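Local coordinates for protein FACT complex subunit POB3 (Chaetomium thermophilum var. thermophilum, PDB 4KHB) that probably serves as a subunit of the histone chaperone FACT, reorganising nucleosomes during transcription, replication and repair, its N-terminal tandem PH-like part pairing with Spt16, at residues I7-D11 with R85-I89; S47-Q53 with K64-T69; G60-K64 with Q74-Q80; F115-L120 with E131-S135. All coordinates share one frame; numbering follows the deposited sequence.

Contact 1: residues I7-D11 with R85-I89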
loop_
_atom_site.group_PDB
_atom_site.type_symbol
_atom_site.label_atom_id
_atom_site.label_comp_id
_atom_site.label_asym_id
_atom_site.label_seq_id
_atom_site.Cartn_x
_atom_site.Cartn_y
_atom_site.Cartn_z
ATOM N N ILE H 7 -25.313 5.901 18.830
ATOM C CA ILE H 7 -24.512 5.016 17.991
ATOM C C ILE H 7 -24.533 5.450 16.530
ATOM O O ILE H 7 -25.591 5.769 15.987
ATOM C CB ILE H 7 -25.040 3.555 18.070
ATOM C CG1 ILE H 7 -24.461 2.816 19.277
ATOM C CG2 ILE H 7 -24.665 2.769 16.826
ATOM C CD1 ILE H 7 -23.466 3.608 20.086
ATOM N N GLU H 8 -23.360 5.483 15.906
ATOM C CA GLU H 8 -23.276 5.606 14.457
ATOM C C GLU H 8 -22.761 4.301 13.875
ATOM O O GLU H 8 -21.653 3.861 14.193
ATOM C CB GLU H 8 -22.361 6.758 14.048
ATOM C CG GLU H 8 -22.939 8.140 14.293
ATOM C CD GLU H 8 -24.052 8.472 13.319
ATOM O OE1 GLU H 8 -24.134 7.808 12.264
ATOM O OE2 GLU H 8 -24.835 9.402 13.599
ATOM N N SER H 9 -23.569 3.678 13.026
ATOM C CA SER H 9 -23.241 2.355 12.518
ATOM C C SER H 9 -22.997 2.403 11.019
ATOM O O SER H 9 -23.616 3.193 10.302
ATOM C CB SER H 9 -24.356 1.362 12.853
ATOM O OG SER H 9 -24.024 0.061 12.409
ATOM N N PHE H 10 -22.097 1.547 10.548
ATOM C CA PHE H 10 -21.750 1.492 9.137
ATOM C C PHE H 10 -21.607 0.031 8.740
ATOM O O PHE H 10 -20.949 -0.746 9.437
ATOM C CB PHE H 10 -20.448 2.250 8.870
ATOM C CG PHE H 10 -20.540 3.729 9.124
ATOM C CD1 PHE H 10 -20.295 4.253 10.387
ATOM C CD2 PHE H 10 -20.881 4.596 8.096
ATOM C CE1 PHE H 10 -20.381 5.619 10.617
ATOM C CE2 PHE H 10 -20.969 5.959 8.317
ATOM C CZ PHE H 10 -20.719 6.473 9.578
ATOM N N ASP H 11 -22.227 -0.346 7.627
ATOM C CA ASP H 11 -22.250 -1.745 7.222
ATOM C C ASP H 11 -21.236 -2.062 6.129
ATOM O O ASP H 11 -20.773 -1.164 5.421
ATOM C CB ASP H 11 -23.659 -2.133 6.766
ATOM C CG ASP H 11 -24.472 -2.771 7.876
ATOM O OD1 ASP H 11 -23.923 -3.639 8.589
ATOM O OD2 ASP H 11 -25.654 -2.405 8.038
ATOM N N ARG H 85 -20.587 12.288 7.846
ATOM C CA ARG H 85 -20.962 11.634 9.091
ATOM C C ARG H 85 -19.714 11.272 9.894
ATOM O O ARG H 85 -19.645 11.518 11.098
ATOM C CB ARG H 85 -21.771 10.373 8.786
ATOM C CG ARG H 85 -23.079 10.251 9.554
ATOM C CD ARG H 85 -23.934 9.119 8.995
ATOM N NE ARG H 85 -23.971 7.968 9.895
ATOM C CZ ARG H 85 -24.102 6.706 9.494
ATOM N NH1 ARG H 85 -24.209 6.424 8.204
ATOM N NH2 ARG H 85 -24.123 5.727 10.386
ATOM N N LEU H 86 -18.737 10.670 9.219
ATOM C CA LEU H 86 -17.485 10.258 9.850
ATOM C C LEU H 86 -16.704 11.448 10.399
ATOM O O LEU H 86 -16.118 11.370 11.481
ATOM C CB LEU H 86 -16.627 9.456 8.865
ATOM C CG LEU H 86 -17.190 8.095 8.441
ATOM C CD1 LEU H 86 -16.482 7.559 7.214
ATOM C CD2 LEU H 86 -17.084 7.098 9.580
ATOM N N ALA H 87 -16.691 12.542 9.643
ATOM C CA ALA H 87 -15.988 13.748 10.059
ATOM C C ALA H 87 -16.591 14.318 11.338
ATOM O O ALA H 87 -15.868 14.803 12.209
ATOM C CB ALA H 87 -16.001 14.784 8.945
ATOM N N LYS H 88 -17.915 14.256 11.448
ATOM C CA LYS H 88 -18.599 14.717 12.653
ATOM C C LYS H 88 -18.284 13.833 13.855
ATOM O O LYS H 88 -18.068 14.331 14.961
ATOM C CB LYS H 88 -20.113 14.770 12.439
ATOM C CG LYS H 88 -20.794 15.823 13.303
ATOM C CD LYS H 88 -22.282 15.944 13.020
ATOM C CE LYS H 88 -22.900 17.060 13.853
ATOM N NZ LYS H 88 -24.312 17.338 13.475
ATOM N N ILE H 89 -18.273 12.522 13.630
ATOM C CA ILE H 89 -17.939 11.555 14.671
ATOM C C ILE H 89 -16.563 11.816 15.276
ATOM O O ILE H 89 -16.428 11.953 16.491
ATOM C CB ILE H 89 -17.972 10.113 14.116
ATOM C CG1 ILE H 89 -19.397 9.701 13.754
ATOM C CG2 ILE H 89 -17.368 9.135 15.115
ATOM C CD1 ILE H 89 -19.459 8.412 12.965
#

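Contact 2: residues S47-Q53 with K64-T69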
loop_
_atom_site.group_PDB
_atom_site.type_symbol
_atom_site.label_atom_id
_atom_site.label_comp_id
_atom_site.label_asym_id
_atom_site.label_seq_id
_atom_site.Cartn_x
_atom_site.Cartn_y
_atom_site.Cartn_z
ATOM N N SER H 47 -9.408 6.791 24.257
ATOM C CA SER H 47 -8.148 7.279 24.802
ATOM C C SER H 47 -6.942 6.969 23.910
ATOM O O SER H 47 -5.906 7.628 24.020
ATOM C CB SER H 47 -7.944 6.732 26.217
ATOM O OG SER H 47 -7.855 5.322 26.211
ATOM N N ASN H 48 -7.069 5.975 23.033
ATOM C CA ASN H 48 -5.996 5.663 22.086
ATOM C C ASN H 48 -6.319 6.059 20.645
ATOM O O ASN H 48 -5.788 5.468 19.704
ATOM C CB ASN H 48 -5.615 4.180 22.143
ATOM C CG ASN H 48 -4.185 3.921 21.684
ATOM O OD1 ASN H 48 -3.390 4.849 21.534
ATOM N ND2 ASN H 48 -3.856 2.657 21.463
ATOM N N ILE H 49 -7.196 7.042 20.468
ATOM C CA ILE H 49 -7.476 7.557 19.131
ATOM C C ILE H 49 -6.781 8.908 18.959
ATOM O O ILE H 49 -7.217 9.920 19.516
ATOM C CB ILE H 49 -8.998 7.672 18.861
ATOM C CG1 ILE H 49 -9.647 6.284 18.887
ATOM C CG2 ILE H 49 -9.260 8.347 17.524
ATOM C CD1 ILE H 49 -11.147 6.288 18.638
ATOM N N GLY H 50 -5.693 8.912 18.193
ATOM C CA GLY H 50 -4.863 10.095 18.034
ATOM C C GLY H 50 -5.046 10.843 16.727
ATOM O O GLY H 50 -4.747 12.041 16.643
ATOM N N GLY H 51 -5.531 10.145 15.704
ATOM C CA GLY H 51 -5.712 10.755 14.397
ATOM C C GLY H 51 -6.418 9.854 13.401
ATOM O O GLY H 51 -6.566 8.652 13.635
ATOM N N ALA H 52 -6.850 10.432 12.284
ATOM C CA ALA H 52 -7.613 9.683 11.290
ATOM C C ALA H 52 -7.442 10.245 9.883
ATOM O O ALA H 52 -7.426 11.463 9.688
ATOM C CB ALA H 52 -9.084 9.651 11.671
ATOM N N GLN H 53 -7.336 9.352 8.904
ATOM C CA GLN H 53 -7.180 9.754 7.510
ATOM C C GLN H 53 -8.255 9.126 6.631
ATOM O O GLN H 53 -8.657 7.979 6.843
ATOM C CB GLN H 53 -5.790 9.376 6.982
ATOM C CG GLN H 53 -4.628 10.070 7.684
ATOM C CD GLN H 53 -3.280 9.555 7.213
ATOM O OE1 GLN H 53 -3.204 8.659 6.372
ATOM N NE2 GLN H 53 -2.208 10.123 7.752
ATOM N N LYS H 64 -8.374 5.425 8.066
ATOM C CA LYS H 64 -7.177 4.925 8.727
ATOM C C LYS H 64 -7.053 5.597 10.082
ATOM O O LYS H 64 -6.927 6.821 10.162
ATOM C CB LYS H 64 -5.933 5.200 7.877
ATOM C CG LYS H 64 -4.649 4.596 8.420
ATOM C CD LYS H 64 -3.431 5.279 7.818
ATOM C CE LYS H 64 -3.265 4.911 6.354
ATOM N NZ LYS H 64 -1.834 4.831 5.951
ATOM N N ILE H 65 -7.082 4.801 11.148
ATOM C CA ILE H 65 -7.005 5.358 12.493
ATOM C C ILE H 65 -5.603 5.229 13.070
ATOM O O ILE H 65 -5.029 4.136 13.121
ATOM C CB ILE H 65 -8.029 4.709 13.449
ATOM C CG1 ILE H 65 -9.456 5.006 12.981
ATOM C CG2 ILE H 65 -7.856 5.243 14.861
ATOM C CD1 ILE H 65 -10.533 4.248 13.740
ATOM N N LEU H 66 -5.065 6.368 13.496
ATOM C CA LEU H 66 -3.740 6.438 14.087
ATOM C C LEU H 66 -3.869 6.446 15.605
ATOM O O LEU H 66 -4.488 7.346 16.180
ATOM C CB LEU H 66 -3.030 7.702 13.594
ATOM C CG LEU H 66 -3.114 7.899 12.077
ATOM C CD1 LEU H 66 -2.750 9.316 11.664
ATOM C CD2 LEU H 66 -2.229 6.892 11.367
ATOM N N GLN H 67 -3.292 5.436 16.247
ATOM C CA GLN H 67 -3.334 5.307 17.702
ATOM C C GLN H 67 -2.390 6.307 18.377
ATOM O O GLN H 67 -1.449 6.794 17.746
ATOM C CB GLN H 67 -2.990 3.869 18.114
ATOM C CG GLN H 67 -4.055 2.831 17.742
ATOM C CD GLN H 67 -3.588 1.403 17.966
ATOM O OE1 GLN H 67 -2.525 1.168 18.538
ATOM N NE2 GLN H 67 -4.378 0.441 17.502
ATOM N N ARG H 68 -2.651 6.622 19.645
ATOM C CA ARG H 68 -1.746 7.473 20.419
ATOM C C ARG H 68 -0.452 6.706 20.638
ATOM O O ARG H 68 0.638 7.269 20.570
ATOM C CB ARG H 68 -2.352 7.842 21.773
ATOM C CG ARG H 68 -3.655 8.623 21.726
ATOM C CD ARG H 68 -3.594 9.805 22.676
ATOM N NE ARG H 68 -4.801 10.626 22.636
ATOM C CZ ARG H 68 -4.820 11.911 22.300
ATOM N NH1 ARG H 68 -3.692 12.526 21.969
ATOM N NH2 ARG H 68 -5.964 12.580 22.293
ATOM N N THR H 69 -0.591 5.414 20.917
ATOM C CA THR H 69 0.532 4.484 20.862
ATOM C C THR H 69 0.801 4.198 19.389
ATOM O O THR H 69 0.013 4.589 18.531
ATOM C CB THR H 69 0.213 3.168 21.605
ATOM O OG1 THR H 69 -0.882 2.498 20.966
ATOM C CG2 THR H 69 -0.158 3.454 23.055
#

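Contact 3: residues G60-K64 with Q74-Q80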
loop_
_atom_site.group_PDB
_atom_site.type_symbol
_atom_site.label_atom_id
_atom_site.label_comp_id
_atom_site.label_asym_id
_atom_site.label_seq_id
_atom_site.Cartn_x
_atom_site.Cartn_y
_atom_site.Cartn_z
ATOM N N GLY H 60 -13.788 0.258 -1.646
ATOM C CA GLY H 60 -14.283 1.618 -1.538
ATOM C C GLY H 60 -13.288 2.544 -0.865
ATOM O O GLY H 60 -12.100 2.532 -1.186
ATOM N N TYR H 61 -13.768 3.350 0.076
ATOM C CA TYR H 61 -13.026 4.302 0.898
ATOM C C TYR H 61 -12.556 3.853 2.271
ATOM O O TYR H 61 -13.154 3.078 2.879
ATOM C CB TYR H 61 -13.818 5.557 1.099
ATOM C CG TYR H 61 -13.924 6.303 -0.127
ATOM C CD1 TYR H 61 -14.828 5.932 -1.067
ATOM C CD2 TYR H 61 -13.127 7.377 -0.374
ATOM C CE1 TYR H 61 -14.912 6.561 -2.189
ATOM C CE2 TYR H 61 -13.212 8.021 -1.498
ATOM C CZ TYR H 61 -14.115 7.604 -2.411
ATOM O OH TYR H 61 -14.247 8.223 -3.581
ATOM N N GLU H 62 -11.449 4.378 2.714
ATOM C CA GLU H 62 -10.799 3.879 3.914
ATOM C C GLU H 62 -10.702 4.945 4.997
ATOM O O GLU H 62 -10.321 6.086 4.722
ATOM C CB GLU H 62 -9.396 3.370 3.563
ATOM C CG GLU H 62 -8.586 2.867 4.749
ATOM C CD GLU H 62 -7.126 2.648 4.407
ATOM O OE1 GLU H 62 -6.381 3.645 4.299
ATOM O OE2 GLU H 62 -6.724 1.478 4.246
ATOM N N VAL H 63 -11.044 4.569 6.225
ATOM C CA VAL H 63 -10.701 5.374 7.388
ATOM C C VAL H 63 -9.499 4.718 8.048
ATOM O O VAL H 63 -9.585 3.582 8.518
ATOM C CB VAL H 63 -11.857 5.454 8.401
ATOM C CG1 VAL H 63 -11.400 6.149 9.674
ATOM C CG2 VAL H 63 -13.041 6.183 7.797
ATOM N N LYS H 64 -8.374 5.425 8.066
ATOM C CA LYS H 64 -7.177 4.925 8.727
ATOM C C LYS H 64 -7.053 5.597 10.082
ATOM O O LYS H 64 -6.927 6.821 10.162
ATOM C CB LYS H 64 -5.933 5.200 7.877
ATOM C CG LYS H 64 -4.649 4.596 8.420
ATOM C CD LYS H 64 -3.431 5.279 7.818
ATOM C CE LYS H 64 -3.265 4.911 6.354
ATOM N NZ LYS H 64 -1.834 4.831 5.951
ATOM N N GLN H 74 -7.042 -0.011 9.955
ATOM C CA GLN H 74 -7.575 0.252 8.625
ATOM C C GLN H 74 -9.005 -0.251 8.448
ATOM O O GLN H 74 -9.275 -1.449 8.559
ATOM C CB GLN H 74 -6.654 -0.355 7.559
ATOM C CG GLN H 74 -5.337 0.391 7.379
ATOM C CD GLN H 74 -4.329 -0.385 6.557
ATOM O OE1 GLN H 74 -3.382 -0.963 7.094
ATOM N NE2 GLN H 74 -4.536 -0.416 5.246
ATOM N N LEU H 75 -9.912 0.684 8.179
ATOM C CA LEU H 75 -11.302 0.361 7.892
ATOM C C LEU H 75 -11.687 0.848 6.496
ATOM O O LEU H 75 -11.878 2.054 6.294
ATOM C CB LEU H 75 -12.211 1.022 8.932
ATOM C CG LEU H 75 -11.965 0.703 10.408
ATOM C CD1 LEU H 75 -12.592 1.765 11.292
ATOM C CD2 LEU H 75 -12.515 -0.661 10.763
ATOM N N ASP H 76 -11.803 -0.068 5.536
ATOM C CA ASP H 76 -12.236 0.321 4.193
ATOM C C ASP H 76 -13.553 -0.361 3.817
ATOM O O ASP H 76 -13.938 -1.368 4.416
ATOM C CB ASP H 76 -11.143 0.093 3.132
ATOM C CG ASP H 76 -10.752 -1.365 2.978
ATOM O OD1 ASP H 76 -11.240 -2.213 3.755
ATOM O OD2 ASP H 76 -9.948 -1.665 2.069
ATOM N N GLY H 77 -14.233 0.193 2.817
ATOM C CA GLY H 77 -15.527 -0.308 2.390
ATOM C C GLY H 77 -16.598 0.745 2.589
ATOM O O GLY H 77 -17.777 0.512 2.314
ATOM N N PHE H 78 -16.186 1.919 3.056
ATOM C CA PHE H 78 -17.113 3.030 3.215
ATOM C C PHE H 78 -17.511 3.575 1.849
ATOM O O PHE H 78 -16.779 3.421 0.868
ATOM C CB PHE H 78 -16.487 4.149 4.048
ATOM C CG PHE H 78 -16.260 3.786 5.488
ATOM C CD1 PHE H 78 -17.290 3.889 6.414
ATOM C CD2 PHE H 78 -15.008 3.377 5.921
ATOM C CE1 PHE H 78 -17.082 3.566 7.745
ATOM C CE2 PHE H 78 -14.789 3.055 7.251
ATOM C CZ PHE H 78 -15.828 3.148 8.164
ATOM N N GLN H 79 -18.673 4.214 1.787
ATOM C CA GLN H 79 -19.085 4.893 0.568
ATOM C C GLN H 79 -18.621 6.340 0.638
ATOM O O GLN H 79 -18.376 6.864 1.725
ATOM C CB GLN H 79 -20.605 4.824 0.399
ATOM C CG GLN H 79 -21.146 3.403 0.330
ATOM C CD GLN H 79 -21.341 2.928 -1.095
ATOM O OE1 GLN H 79 -22.044 3.562 -1.883
ATOM N NE2 GLN H 79 -20.714 1.808 -1.436
ATOM N N GLN H 80 -18.479 6.971 -0.524
ATOM C CA GLN H 80 -18.038 8.359 -0.603
ATOM C C GLN H 80 -18.977 9.284 0.174
ATOM O O GLN H 80 -18.550 10.300 0.725
ATOM C CB GLN H 80 -17.950 8.798 -2.071
ATOM C CG GLN H 80 -17.382 10.198 -2.284
ATOM C CD GLN H 80 -17.054 10.485 -3.739
ATOM O OE1 GLN H 80 -17.946 10.570 -4.582
ATOM N NE2 GLN H 80 -15.771 10.635 -4.037
#

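Contact 4: residues F115-L120 with E131-S135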
loop_
_atom_site.group_PDB
_atom_site.type_symbol
_atom_site.label_atom_id
_atom_site.label_comp_id
_atom_site.label_asym_id
_atom_site.label_seq_id
_atom_site.Cartn_x
_atom_site.Cartn_y
_atom_site.Cartn_z
ATOM N N PHE H 115 10.243 7.649 7.782
ATOM C CA PHE H 115 9.901 6.838 8.943
ATOM C C PHE H 115 9.101 7.641 9.955
ATOM O O PHE H 115 9.658 8.420 10.739
ATOM C CB PHE H 115 11.167 6.276 9.591
ATOM C CG PHE H 115 11.826 5.189 8.787
ATOM C CD1 PHE H 115 12.744 5.498 7.791
ATOM C CD2 PHE H 115 11.533 3.853 9.033
ATOM C CE1 PHE H 115 13.351 4.497 7.051
ATOM C CE2 PHE H 115 12.135 2.847 8.297
ATOM C CZ PHE H 115 13.046 3.169 7.304
ATOM N N GLY H 116 7.787 7.442 9.933
ATOM C CA GLY H 116 6.901 8.130 10.850
ATOM C C GLY H 116 6.732 7.396 12.165
ATOM O O GLY H 116 7.562 6.569 12.541
ATOM N N LYS H 117 5.646 7.711 12.859
ATOM C CA LYS H 117 5.352 7.155 14.173
ATOM C C LYS H 117 4.936 5.685 14.121
ATOM O O LYS H 117 5.362 4.880 14.955
ATOM C CB LYS H 117 4.258 7.999 14.828
ATOM C CG LYS H 117 3.814 7.534 16.200
ATOM C CD LYS H 117 2.825 8.536 16.771
ATOM C CE LYS H 117 2.335 8.125 18.141
ATOM N NZ LYS H 117 1.386 9.123 18.710
ATOM N N ALA H 118 4.107 5.336 13.142
ATOM C CA ALA H 118 3.578 3.978 13.045
ATOM C C ALA H 118 3.822 3.329 11.687
ATOM O O ALA H 118 3.640 2.122 11.535
ATOM C CB ALA H 118 2.088 3.966 13.370
ATOM N N GLU H 119 4.230 4.123 10.701
ATOM C CA GLU H 119 4.364 3.616 9.337
ATOM C C GLU H 119 5.600 4.139 8.618
ATOM O O GLU H 119 6.049 5.264 8.860
ATOM C CB GLU H 119 3.129 3.976 8.500
ATOM C CG GLU H 119 1.847 3.263 8.903
ATOM C CD GLU H 119 0.689 3.568 7.970
ATOM O OE1 GLU H 119 0.337 4.758 7.821
ATOM O OE2 GLU H 119 0.135 2.617 7.380
ATOM N N LEU H 120 6.131 3.317 7.720
ATOM C CA LEU H 120 7.105 3.782 6.746
ATOM C C LEU H 120 6.345 4.223 5.502
ATOM O O LEU H 120 5.683 3.411 4.848
ATOM C CB LEU H 120 8.100 2.669 6.404
ATOM C CG LEU H 120 9.090 2.965 5.277
ATOM C CD1 LEU H 120 9.827 4.259 5.554
ATOM C CD2 LEU H 120 10.087 1.829 5.104
ATOM N N GLU H 131 2.013 2.949 2.105
ATOM C CA GLU H 131 2.424 2.971 3.506
ATOM C C GLU H 131 2.662 1.552 4.013
ATOM O O GLU H 131 1.915 0.631 3.670
ATOM C CB GLU H 131 1.349 3.643 4.364
ATOM C CG GLU H 131 1.044 5.084 3.988
ATOM C CD GLU H 131 -0.260 5.213 3.230
ATOM O OE1 GLU H 131 -0.738 4.189 2.699
ATOM O OE2 GLU H 131 -0.807 6.334 3.167
ATOM N N ILE H 132 3.704 1.376 4.820
ATOM C CA ILE H 132 3.989 0.082 5.439
ATOM C C ILE H 132 4.025 0.209 6.960
ATOM O O ILE H 132 4.925 0.843 7.516
ATOM C CB ILE H 132 5.328 -0.492 4.952
ATOM C CG1 ILE H 132 5.291 -0.681 3.437
ATOM C CG2 ILE H 132 5.604 -1.836 5.607
ATOM C CD1 ILE H 132 6.571 -0.301 2.740
ATOM N N PRO H 133 3.031 -0.388 7.637
ATOM C CA PRO H 133 2.963 -0.377 9.104
ATOM C C PRO H 133 4.115 -1.167 9.714
ATOM O O PRO H 133 4.448 -2.238 9.204
ATOM C CB PRO H 133 1.620 -1.060 9.411
ATOM C CG PRO H 133 0.865 -1.081 8.120
ATOM C CD PRO H 133 1.879 -1.070 7.022
ATOM N N TYR H 134 4.720 -0.630 10.771
ATOM C CA TYR H 134 5.864 -1.262 11.427
ATOM C C TYR H 134 5.539 -2.667 11.937
ATOM O O TYR H 134 6.403 -3.545 11.957
ATOM C CB TYR H 134 6.367 -0.376 12.575
ATOM C CG TYR H 134 6.922 0.959 12.116
ATOM C CD1 TYR H 134 7.535 1.086 10.876
ATOM C CD2 TYR H 134 6.816 2.090 12.914
ATOM C CE1 TYR H 134 8.036 2.295 10.449
ATOM C CE2 TYR H 134 7.313 3.309 12.493
ATOM C CZ TYR H 134 7.923 3.402 11.258
ATOM O OH TYR H 134 8.425 4.607 10.822
ATOM N N SER H 135 4.287 -2.873 12.335
ATOM C CA SER H 135 3.846 -4.155 12.876
ATOM C C SER H 135 3.900 -5.281 11.845
ATOM O O SER H 135 3.908 -6.459 12.205
ATOM C CB SER H 135 2.430 -4.027 13.446
ATOM O OG SER H 135 1.512 -3.612 12.451
HETATM O O HOH W 1 2.575 -0.008 13.326
#

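Contact 1: residues I7-D11 with R85-I89
Glu8 and Ile89 mark the closest approach of the two backbones, with CA atoms 8.0 Å apart, and the short axes of strand 8-11 and helix 85-89 pass 10.5 Å from each other at 140° between their N-to-C directions. Side chains bridge this gap, Arg85 foremost. A turn about its CG-CD bond (chi3 108°) brings the guanidinium over the Phe10 ring, where the two planes stack, only 14° apart. Arg85 CZ lies 3.8 Å from the Phe10 centroid, an off-centre cation-pi contact. The opposite face of the ring receives Leu86, whose CD2 makes a CH-pi contact 4.1 Å from the Phe10 centroid, while Ile89 CD1 sits at the ring edge, 3.8 Å from Phe10 CE1, and also rests on the CB of Glu8. With its face on the ring, the guanidinium turns its edge to two acceptors. Arg85 NH2 donates to Ser9 O at 2.6 Å, and Arg85 NE forms a salt bridge with Glu8 OE1, modelled too short for its exact length to be trusted; a second bond from NH2 to the same oxygen is weak. Were an alanine here in place of Phe10, the guanidinium would probably lose the surface it lies on, and a gap would open beside Leu86 CD2. Phe10 also meets Phe78 edge-to-face, so the ring ties strand 8-11 both to the helix that closes the PH-like domain and to the barrel interior. The chemistry implies a charge held in two ways: ring stacking probably sets the guanidinium plane, and the Ser9 carbonyl, with the Glu8 carboxylate, probably limits its turning.

Contact 2: residues S47-Q53 with K64-T69
Asn48 and Thr69 meet with their side chains at about a right angle, and the Asn48 amide grips Thr69 twice. CG of Asn48 stands opposite the backbone N (chi1 -155°), which sends the amide across to the 64-69 segment. There OD1 takes the N-H of Thr69 on a lone pair, in the carbonyl plane, at 2.9 Å, while Asn48 ND2 donates within its own amide plane to Thr69 OG1 at 3.0 Å. Arg68 N also reaches Asn48 OD1, but at a poor angle, so that bond is weak. The Gln67 side chain crosses that of Asn48 at a slant, the two amide planes 46° apart.

At the far end Gln53 and Lys64 run side by side and point the same way, with Gln53 OE1 3.7 Å from Lys64 CD. The lysine leaves its ammonium for a salt bridge with Glu119. Leu66 leans toward this pair, its CD1 4.0 Å from Gln53 NE2, whereas Ala52 and Ile65 project from the opposite face, onto Phe90 of helix 83-92.

The backbone ladder is regular at Gln53 and Lys64, which exchange two hydrogen bonds, and is disturbed further on. Leu66 O receives Gly50 N at 2.8 Å and, weakly, Gly51 N, so two residues face one. This is a classic beta bulge, set in the antiparallel hairpin of strands 51-56 and 61-66 in the first PH-like domain.

Contact 3: residues G60-K64 with Q74-Q80
Tyr61 O takes two N-H groups, from Gly77 N at 3.1 Å and Phe78 N at 3.3 Å, the second in the carbonyl plane on a lone pair. Two residues facing one, with Gly77 at phi 117°, make a G1 beta bulge; a CB at Gly77 would collide with Asp76 O at these backbone angles. Beyond the bulge Val63 and Leu75 restore a hydrogen-bonded pair, and Val63 CG2 packs 3.6 Å from Phe78 CE2, on the face covered by Leu86 and Phe90. The Tyr61 ring carries Phe78 O at its edge and Gln80 CA over a face, Gln80 CB lying 3.8 Å from Tyr61 CE1. Trp54 on the adjacent strand meets this ring nearly parallel. With an alanine here instead of Tyr61, Trp54 would probably lose its near-parallel ring partner and Gln80 the face it lies over.

On the other sheet face Gln74 NE2 donates to Glu62 OE2 at 3.1 Å from the syn side, tilted out of the carboxylate plane. Lys170 binds Gln74 OE1, and NE2 also donates to Met41 O of the SPT16D chain, which positions the amide. Glu62 OE2 lies 5.0 Å from Asp76 OD2; the amide N-H and, more weakly, Arg43 of the SPT16D chain, a long ion pair with Glu62, probably ease the repulsion.

Contact 4: residues F115-L120 with E131-S135
Tyr134 lays one face of its ring on the backbone between Ala118 and Glu119, with Ala118 C 3.4 Å above the plane, toward the rim. Gly116 O lies at the ring edge, in plane, and accepts the phenol hydrogen at 2.7 Å from Tyr134 OH; the hydroxyl stands above the carbonyl plane, off the lone pairs. The same hydroxyl touches the edge of the Phe115 ring, while Leu120 CD1 rests over the centre of one Phe115 face. CG of Tyr134 lies opposite its carbonyl carbon (chi1 -65°), which lets the ring lean back across the 116-119 turn. Tyr134 N donates to Ala118 O at 3.1 Å, and that oxygen also receives a hydrogen from a water.

Glu119 runs side by side with Pro133, and its OE2 approaches Glu131 CB at 3.4 Å. The two carboxylate planes are 11° apart, with Glu119 OE2 5.0 Å from Glu131 OE1. Lys64 forms a salt bridge with Glu119 and a weak, long ion pair with Glu131, whose OE2 also bonds His103; these partners probably offset the like charges.

Leu120 and Ile132 exchange two backbone hydrogen bonds, continuing the hairpin of strands 119-124 and 127-133. From this pair Leu120 packs on Phe183 and Ile132 on Ile181 of strand 177-184. On the other face Glu119 and Pro133 touch Val72 of strand 72-78 in the first domain, and Pro133 packs on Met41 of the SPT16D chain.

In the fold
Contacts 1, 2 and 3 belong to the first PH-like domain and contact 4 to the second. Along the chain contacts 2 and 3 are nested inside the loop closed by contact 1 and cross each other, their segments alternating; contact 4 follows. Contacts 2 and 3, with centres 15 Å apart, share strand 61-66 and Lys64 within one sheet. Contact 1, 12 Å from contact 3 between centres, joins it where Phe10 and Leu86 pack on Phe78. Contact 4 lies about 26 Å from contact 1 but 13 Å from contact 2, centre to centre. Lys64 crosses between the domains to Glu119, and Lys117 returns to Arg68 O, evidence that the two domains are directly bonded to each other.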